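Local coordinates for hypothetical conserved protein (Geobacillus kaustophilus, PDB 2QYH) that is of unknown function but belongs to the haloacid dehalogenase-like hydrolases and may be a magnesium-binding phosphatase, at residues 19-23 with 24-28; 69-73 with 74-78. One frame throughout, in Å; residues are numbered along the deposited sequence.

Contact 1: residues 19-23 with 24-28; sequences KQLPL and STIEA
Leu21 reaches forward along the chain to Ile26 and Thr25, each of its two methyls taking one partner. CD2 of Leu21 rests on CG1 of Ile26 at 3.8 Å, the two side chains crossing at about a right angle, while CD1 of Leu21 lies 4.0 Å from CG2 of Thr25. That methyl of Thr25 stands anti to the backbone N, and with chi1 at -69° the hydroxyl is turned the other way, to lie alongside the Pro22 ring, where OG1 of Thr25 is 3.8 Å from CB of Pro22. Pro22 is the N-cap residue of helix 23-34, the helix that follows strand 5-8 of the central sheet in this HAD-like fold, and its carbonyl receives the first turn: Thr25 N donates to Pro22 O at 3.1 Å from well above the carbonyl plane, and Ile26 N adds a weak bond to the same oxygen. One residue on, Glu27 N approaches Leu23 O in the carbonyl plane at 3.2 Å, the regular helical bond. Farther out, helix 51-57 packs on Leu21 and Ile26 through Leu57, and Ile247 of helix 246-253 meets Thr25. Ser24 OG is hydrogen-bonded to a glycerol, probably from the crystallisation liquor, and Leu23 packs on Ala124 of the second subunit.

Contact 2: residues 69-73 with 74-78; sequences YVVFE and GNVLY
Val70 O is gripped by two successive backbone N-H groups, those of Leu77 and Tyr78. Leu77 N lies 2.6 Å from Val70 O, in the carbonyl plane, whereas Tyr78 N is at 3.2 Å from Val70 O and tilted slightly out of that plane. Tyr78 returns the bond through its own carbonyl, since Val70 N donates to Tyr78 O at 2.8 Å and almost straight, at 171°. The extra residue shifts the register by one and turns Leu77 toward the neighbouring strand, where its CD1 touches CB of Phe72 at 3.7 Å. Beside it, CG2 of Val70 meets the edge of the Tyr78 ring at CD1, 4.1 Å away, near the ring plane. Val76 presents CG2, anti to its carbonyl carbon, to the phenol end of Tyr69, 3.6 Å from CZ, and the two side chains cross at about a right angle. Toward the turn, Phe72 and Asn75 exchange backbone bonds in both directions; of these, Asn75 N sits well above the carbonyl plane of Phe72. Phe72 also carries CG of Glu73 over one ring face, offset toward the rim. Its ring meets Tyr38 edge-to-face and packs on Met191 of helix 184-195, which Leu77 touches as well. Val70 and Val71 lean on strand 62-64, next in the sheet. Glu73 and Gly74, both with positive phi, form the corner of a type I' turn, and together with the classic bulge at Leu77 and Tyr78 they make this a tight, twisted beta hairpin.

Overall arrangement
Two ways of shaping a chain locally, the start of a helix and the reversal of a strand, occur here in a single HAD-type hydrolase. Contact 1 comes first, where the loop after strand 5-8 enters helix 23-34; contact 2 follows as the hairpin of strands 69-72 and 75-79. Their centres are 24 Å apart and their nearest atoms about 15 Å, so they do not touch. Both belong to the part of the fold built on the mixed eight-stranded sheet: strand 5-8 lies inside that sheet, and 75-79 is its outermost strand at one end. The loop feeding contact 1 begins with a probable HAD-type motif, Asp9, Asp11 and Thr13; the second subunit reaches contact 1 but not contact 2.

Contact 1: residues 19-23 with 24-28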
ATOM      1  N   LYS D  19       2.925  -5.592  11.724  1.00 44.83           N
ATOM      2  CA  LYS D  19       2.914  -5.166  10.324  1.00 43.83           C
ATOM      3  C   LYS D  19       3.813  -3.951  10.148  1.00 43.83           C
ATOM      4  O   LYS D  19       3.614  -3.135   9.246  1.00 42.83           O
ATOM      5  CB  LYS D  19       1.490  -4.795   9.891  1.00 48.53           C
ATOM      6  CG  LYS D  19       0.686  -5.906   9.231  1.00 49.53           C
ATOM      7  CD  LYS D  19       0.571  -7.155  10.071  1.00 51.53           C
ATOM      8  CE  LYS D  19      -0.364  -8.131   9.378  1.00 54.53           C
ATOM      9  NZ  LYS D  19      -0.433  -9.430  10.086  1.00 54.53           N
ATOM     10  N   GLN D  20       4.807  -3.841  11.018  1.00 36.68           N
ATOM     11  CA  GLN D  20       5.708  -2.708  10.984  1.00 35.68           C
ATOM     12  C   GLN D  20       7.018  -3.048  10.296  1.00 34.68           C
ATOM     13  O   GLN D  20       7.546  -4.153  10.438  1.00 33.68           O
ATOM     14  CB  GLN D  20       5.978  -2.206  12.413  1.00 46.94           C
ATOM     15  CG  GLN D  20       4.728  -1.739  13.178  1.00 46.94           C
ATOM     16  CD  GLN D  20       4.014  -0.571  12.503  1.00 48.94           C
ATOM     17  OE1 GLN D  20       4.584   0.513  12.334  1.00 49.94           O
ATOM     18  NE2 GLN D  20       2.764  -0.789  12.118  1.00 50.94           N
ATOM     19  N   LEU D  21       7.538  -2.085   9.540  1.00 33.34           N
ATOM     20  CA  LEU D  21       8.787  -2.274   8.822  1.00 31.34           C
ATOM     21  C   LEU D  21       9.957  -1.775   9.663  1.00 30.34           C
ATOM     22  O   LEU D  21      10.101  -0.576   9.902  1.00 30.34           O
ATOM     23  CB  LEU D  21       8.725  -1.522   7.501  1.00 30.06           C
ATOM     24  CG  LEU D  21       9.969  -1.630   6.640  1.00 30.06           C
ATOM     25  CD1 LEU D  21      10.224  -3.070   6.243  1.00 29.06           C
ATOM     26  CD2 LEU D  21       9.763  -0.790   5.424  1.00 30.06           C
ATOM     27  N   PRO D  22      10.811  -2.689  10.128  1.00 28.55           N
ATOM     28  CA  PRO D  22      11.953  -2.266  10.944  1.00 28.55           C
ATOM     29  C   PRO D  22      12.904  -1.317  10.204  1.00 28.55           C
ATOM     30  O   PRO D  22      13.189  -1.508   9.017  1.00 29.55           O
ATOM     31  CB  PRO D  22      12.635  -3.587  11.298  1.00 19.40           C
ATOM     32  CG  PRO D  22      11.523  -4.582  11.249  1.00 19.40           C
ATOM     33  CD  PRO D  22      10.755  -4.155  10.022  1.00 20.40           C
ATOM     34  N   LEU D  23      13.391  -0.302  10.910  1.00 35.17           N
ATOM     35  CA  LEU D  23      14.331   0.663  10.349  1.00 36.17           C
ATOM     36  C   LEU D  23      15.582  -0.014   9.766  1.00 35.17           C
ATOM     37  O   LEU D  23      16.061   0.362   8.688  1.00 36.17           O
ATOM     38  CB  LEU D  23      14.753   1.659  11.435  1.00 33.23           C
ATOM     39  CG  LEU D  23      14.141   3.067  11.512  1.00 34.23           C
ATOM     40  CD1 LEU D  23      12.695   3.095  11.058  1.00 34.23           C
ATOM     41  CD2 LEU D  23      14.268   3.552  12.941  1.00 33.23           C
ATOM     42  N   SER D  24      16.105  -1.017  10.468  1.00 30.50           N
ATOM     43  CA  SER D  24      17.308  -1.712  10.010  1.00 30.50           C
ATOM     44  C   SER D  24      17.104  -2.555   8.750  1.00 29.50           C
ATOM     45  O   SER D  24      18.073  -2.910   8.077  1.00 29.50           O
ATOM     46  CB  SER D  24      17.892  -2.582  11.132  1.00 26.17           C
ATOM     47  OG  SER D  24      16.999  -3.609  11.512  1.00 27.17           O
ATOM     48  N   THR D  25      15.851  -2.883   8.440  1.00 33.96           N
ATOM     49  CA  THR D  25      15.553  -3.658   7.239  1.00 33.96           C
ATOM     50  C   THR D  25      15.667  -2.698   6.053  1.00 32.96           C
ATOM     51  O   THR D  25      16.093  -3.088   4.960  1.00 33.96           O
ATOM     52  CB  THR D  25      14.134  -4.281   7.298  1.00 35.86           C
ATOM     53  OG1 THR D  25      14.110  -5.307   8.296  1.00 34.86           O
ATOM     54  CG2 THR D  25      13.748  -4.893   5.961  1.00 34.86           C
ATOM     55  N   ILE D  26      15.292  -1.440   6.281  1.00 32.76           N
ATOM     56  CA  ILE D  26      15.399  -0.414   5.252  1.00 32.76           C
ATOM     57  C   ILE D  26      16.886  -0.211   4.959  1.00 33.76           C
ATOM     58  O   ILE D  26      17.277  -0.070   3.801  1.00 34.76           O
ATOM     59  CB  ILE D  26      14.767   0.925   5.713  1.00 22.02           C
ATOM     60  CG1 ILE D  26      13.239   0.787   5.759  1.00 21.02           C
ATOM     61  CG2 ILE D  26      15.185   2.068   4.783  1.00 19.02           C
ATOM     62  CD1 ILE D  26      12.522   2.058   6.147  1.00 18.02           C
ATOM     63  N   GLU D  27      17.713  -0.203   6.007  1.00 31.06           N
ATOM     64  CA  GLU D  27      19.161  -0.051   5.838  1.00 31.06           C
ATOM     65  C   GLU D  27      19.689  -1.281   5.105  1.00 31.06           C
ATOM     66  O   GLU D  27      20.481  -1.168   4.165  1.00 31.06           O
ATOM     67  CB  GLU D  27      19.871   0.032   7.189  1.00 34.10           C
ATOM     68  CG  GLU D  27      20.710   1.284   7.432  1.00 36.10           C
ATOM     69  CD  GLU D  27      21.541   1.734   6.236  1.00 39.10           C
ATOM     70  OE1 GLU D  27      20.996   2.443   5.362  1.00 41.10           O
ATOM     71  OE2 GLU D  27      22.741   1.388   6.172  1.00 41.10           O
ATOM     72  N   ALA D  28      19.253  -2.455   5.563  1.00 22.91           N
ATOM     73  CA  ALA D  28      19.664  -3.714   4.970  1.00 22.91           C
ATOM     74  C   ALA D  28      19.480  -3.688   3.450  1.00 22.91           C
ATOM     75  O   ALA D  28      20.440  -3.885   2.698  1.00 22.91           O
ATOM     76  CB  ALA D  28      18.854  -4.858   5.580  1.00 19.10           C
TER

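Contact 2: residues 69-73 with 74-78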
ATOM      1  N   TYR D  69       3.302 -14.822 -11.737  1.00 21.49           N
ATOM      2  CA  TYR D  69       3.571 -13.481 -12.254  1.00 21.49           C
ATOM      3  C   TYR D  69       4.877 -12.997 -11.623  1.00 21.49           C
ATOM      4  O   TYR D  69       4.919 -12.669 -10.439  1.00 20.49           O
ATOM      5  CB  TYR D  69       2.431 -12.533 -11.887  1.00 27.73           C
ATOM      6  CG  TYR D  69       2.486 -11.202 -12.593  1.00 27.73           C
ATOM      7  CD1 TYR D  69       2.215 -11.098 -13.959  1.00 28.73           C
ATOM      8  CD2 TYR D  69       2.806 -10.044 -11.898  1.00 26.73           C
ATOM      9  CE1 TYR D  69       2.263  -9.863 -14.614  1.00 29.73           C
ATOM     10  CE2 TYR D  69       2.860  -8.809 -12.536  1.00 27.73           C
ATOM     11  CZ  TYR D  69       2.588  -8.722 -13.892  1.00 28.73           C
ATOM     12  OH  TYR D  69       2.650  -7.490 -14.508  1.00 30.73           O
ATOM     13  N   VAL D  70       5.938 -12.965 -12.425  1.00 23.53           N
ATOM     14  CA  VAL D  70       7.257 -12.577 -11.949  1.00 23.53           C
ATOM     15  C   VAL D  70       7.784 -11.332 -12.643  1.00 23.53           C
ATOM     16  O   VAL D  70       7.866 -11.284 -13.868  1.00 23.53           O
ATOM     17  CB  VAL D  70       8.247 -13.728 -12.174  1.00 22.54           C
ATOM     18  CG1 VAL D  70       9.602 -13.397 -11.547  1.00 21.54           C
ATOM     19  CG2 VAL D  70       7.665 -15.017 -11.605  1.00 20.54           C
ATOM     20  N   VAL D  71       8.166 -10.335 -11.855  1.00 25.83           N
ATOM     21  CA  VAL D  71       8.666  -9.078 -12.399  1.00 25.83           C
ATOM     22  C   VAL D  71      10.115  -8.798 -12.002  1.00 26.83           C
ATOM     23  O   VAL D  71      10.509  -9.031 -10.862  1.00 26.83           O
ATOM     24  CB  VAL D  71       7.793  -7.888 -11.907  1.00 19.71           C
ATOM     25  CG1 VAL D  71       8.323  -6.582 -12.479  1.00 18.71           C
ATOM     26  CG2 VAL D  71       6.342  -8.105 -12.290  1.00 19.71           C
ATOM     27  N   PHE D  72      10.906  -8.291 -12.943  1.00 30.19           N
ATOM     28  CA  PHE D  72      12.303  -7.948 -12.662  1.00 30.19           C
ATOM     29  C   PHE D  72      12.579  -6.484 -13.017  1.00 30.19           C
ATOM     30  O   PHE D  72      12.406  -6.073 -14.161  1.00 30.19           O
ATOM     31  CB  PHE D  72      13.261  -8.844 -13.450  1.00 19.65           C
ATOM     32  CG  PHE D  72      14.697  -8.466 -13.285  1.00 20.65           C
ATOM     33  CD1 PHE D  72      15.324  -8.596 -12.050  1.00 20.65           C
ATOM     34  CD2 PHE D  72      15.412  -7.930 -14.346  1.00 19.65           C
ATOM     35  CE1 PHE D  72      16.648  -8.193 -11.876  1.00 21.65           C
ATOM     36  CE2 PHE D  72      16.736  -7.524 -14.181  1.00 20.65           C
ATOM     37  CZ  PHE D  72      17.355  -7.655 -12.943  1.00 19.65           C
ATOM     38  N   GLU D  73      13.014  -5.701 -12.034  1.00 26.70           N
ATOM     39  CA  GLU D  73      13.292  -4.280 -12.238  1.00 26.70           C
ATOM     40  C   GLU D  73      12.163  -3.577 -12.996  1.00 26.70           C
ATOM     41  O   GLU D  73      12.412  -2.858 -13.960  1.00 26.70           O
ATOM     42  CB  GLU D  73      14.601  -4.078 -13.008  1.00 32.20           C
ATOM     43  CG  GLU D  73      15.830  -4.680 -12.358  1.00 32.20           C
ATOM     44  CD  GLU D  73      17.130  -4.170 -12.970  1.00 33.20           C
ATOM     45  OE1 GLU D  73      17.203  -4.048 -14.214  1.00 35.20           O
ATOM     46  OE2 GLU D  73      18.083  -3.903 -12.206  1.00 36.20           O
ATOM     47  N   GLY D  74      10.923  -3.800 -12.571  1.00 27.03           N
ATOM     48  CA  GLY D  74       9.799  -3.155 -13.219  1.00 27.03           C
ATOM     49  C   GLY D  74       9.194  -3.818 -14.444  1.00 29.03           C
ATOM     50  O   GLY D  74       8.123  -3.412 -14.876  1.00 29.03           O
ATOM     51  N   ASN D  75       9.842  -4.832 -15.011  1.00 30.77           N
ATOM     52  CA  ASN D  75       9.298  -5.482 -16.200  1.00 31.77           C
ATOM     53  C   ASN D  75       8.961  -6.949 -15.993  1.00 30.77           C
ATOM     54  O   ASN D  75       9.706  -7.679 -15.345  1.00 31.77           O
ATOM     55  CB  ASN D  75      10.279  -5.342 -17.362  1.00 49.36           C
ATOM     56  CG  ASN D  75      10.640  -3.896 -17.637  1.00 53.36           C
ATOM     57  OD1 ASN D  75       9.765  -3.057 -17.854  1.00 57.36           O
ATOM     58  ND2 ASN D  75      11.933  -3.597 -17.627  1.00 52.36           N
ATOM     59  N   VAL D  76       7.833  -7.376 -16.556  1.00 25.30           N
ATOM     60  CA  VAL D  76       7.393  -8.750 -16.430  1.00 24.30           C
ATOM     61  C   VAL D  76       8.459  -9.656 -17.009  1.00 24.30           C
ATOM     62  O   VAL D  76       8.917  -9.453 -18.126  1.00 24.30           O
ATOM     63  CB  VAL D  76       6.059  -8.976 -17.161  1.00 22.59           C
ATOM     64  CG1 VAL D  76       5.648 -10.437 -17.055  1.00 22.59           C
ATOM     65  CG2 VAL D  76       4.984  -8.087 -16.552  1.00 22.59           C
ATOM     66  N   LEU D  77       8.848 -10.661 -16.235  1.00 29.74           N
ATOM     67  CA  LEU D  77       9.887 -11.595 -16.636  1.00 29.74           C
ATOM     68  C   LEU D  77       9.292 -12.932 -17.029  1.00 29.74           C
ATOM     69  O   LEU D  77       9.819 -13.634 -17.887  1.00 29.74           O
ATOM     70  CB  LEU D  77      10.866 -11.804 -15.479  1.00 30.67           C
ATOM     71  CG  LEU D  77      12.165 -12.498 -15.867  1.00 32.67           C
ATOM     72  CD1 LEU D  77      13.217 -11.456 -16.070  1.00 32.67           C
ATOM     73  CD2 LEU D  77      12.596 -13.462 -14.783  1.00 34.67           C
ATOM     74  N   TYR D  78       8.189 -13.279 -16.383  1.00 31.52           N
ATOM     75  CA  TYR D  78       7.512 -14.534 -16.644  1.00 32.52           C
ATOM     76  C   TYR D  78       6.077 -14.449 -16.160  1.00 33.52           C
ATOM     77  O   TYR D  78       5.808 -13.878 -15.105  1.00 33.52           O
ATOM     78  CB  TYR D  78       8.241 -15.673 -15.924  1.00 24.51           C
ATOM     79  CG  TYR D  78       7.490 -16.982 -15.918  1.00 23.51           C
ATOM     80  CD1 TYR D  78       6.601 -17.298 -14.894  1.00 20.51           C
ATOM     81  CD2 TYR D  78       7.616 -17.875 -16.979  1.00 23.51           C
ATOM     82  CE1 TYR D  78       5.854 -18.471 -14.935  1.00 22.51           C
ATOM     83  CE2 TYR D  78       6.873 -19.045 -17.030  1.00 22.51           C
ATOM     84  CZ  TYR D  78       5.995 -19.340 -16.013  1.00 23.51           C
ATOM     85  OH  TYR D  78       5.241 -20.495 -16.098  1.00 25.51           O
TER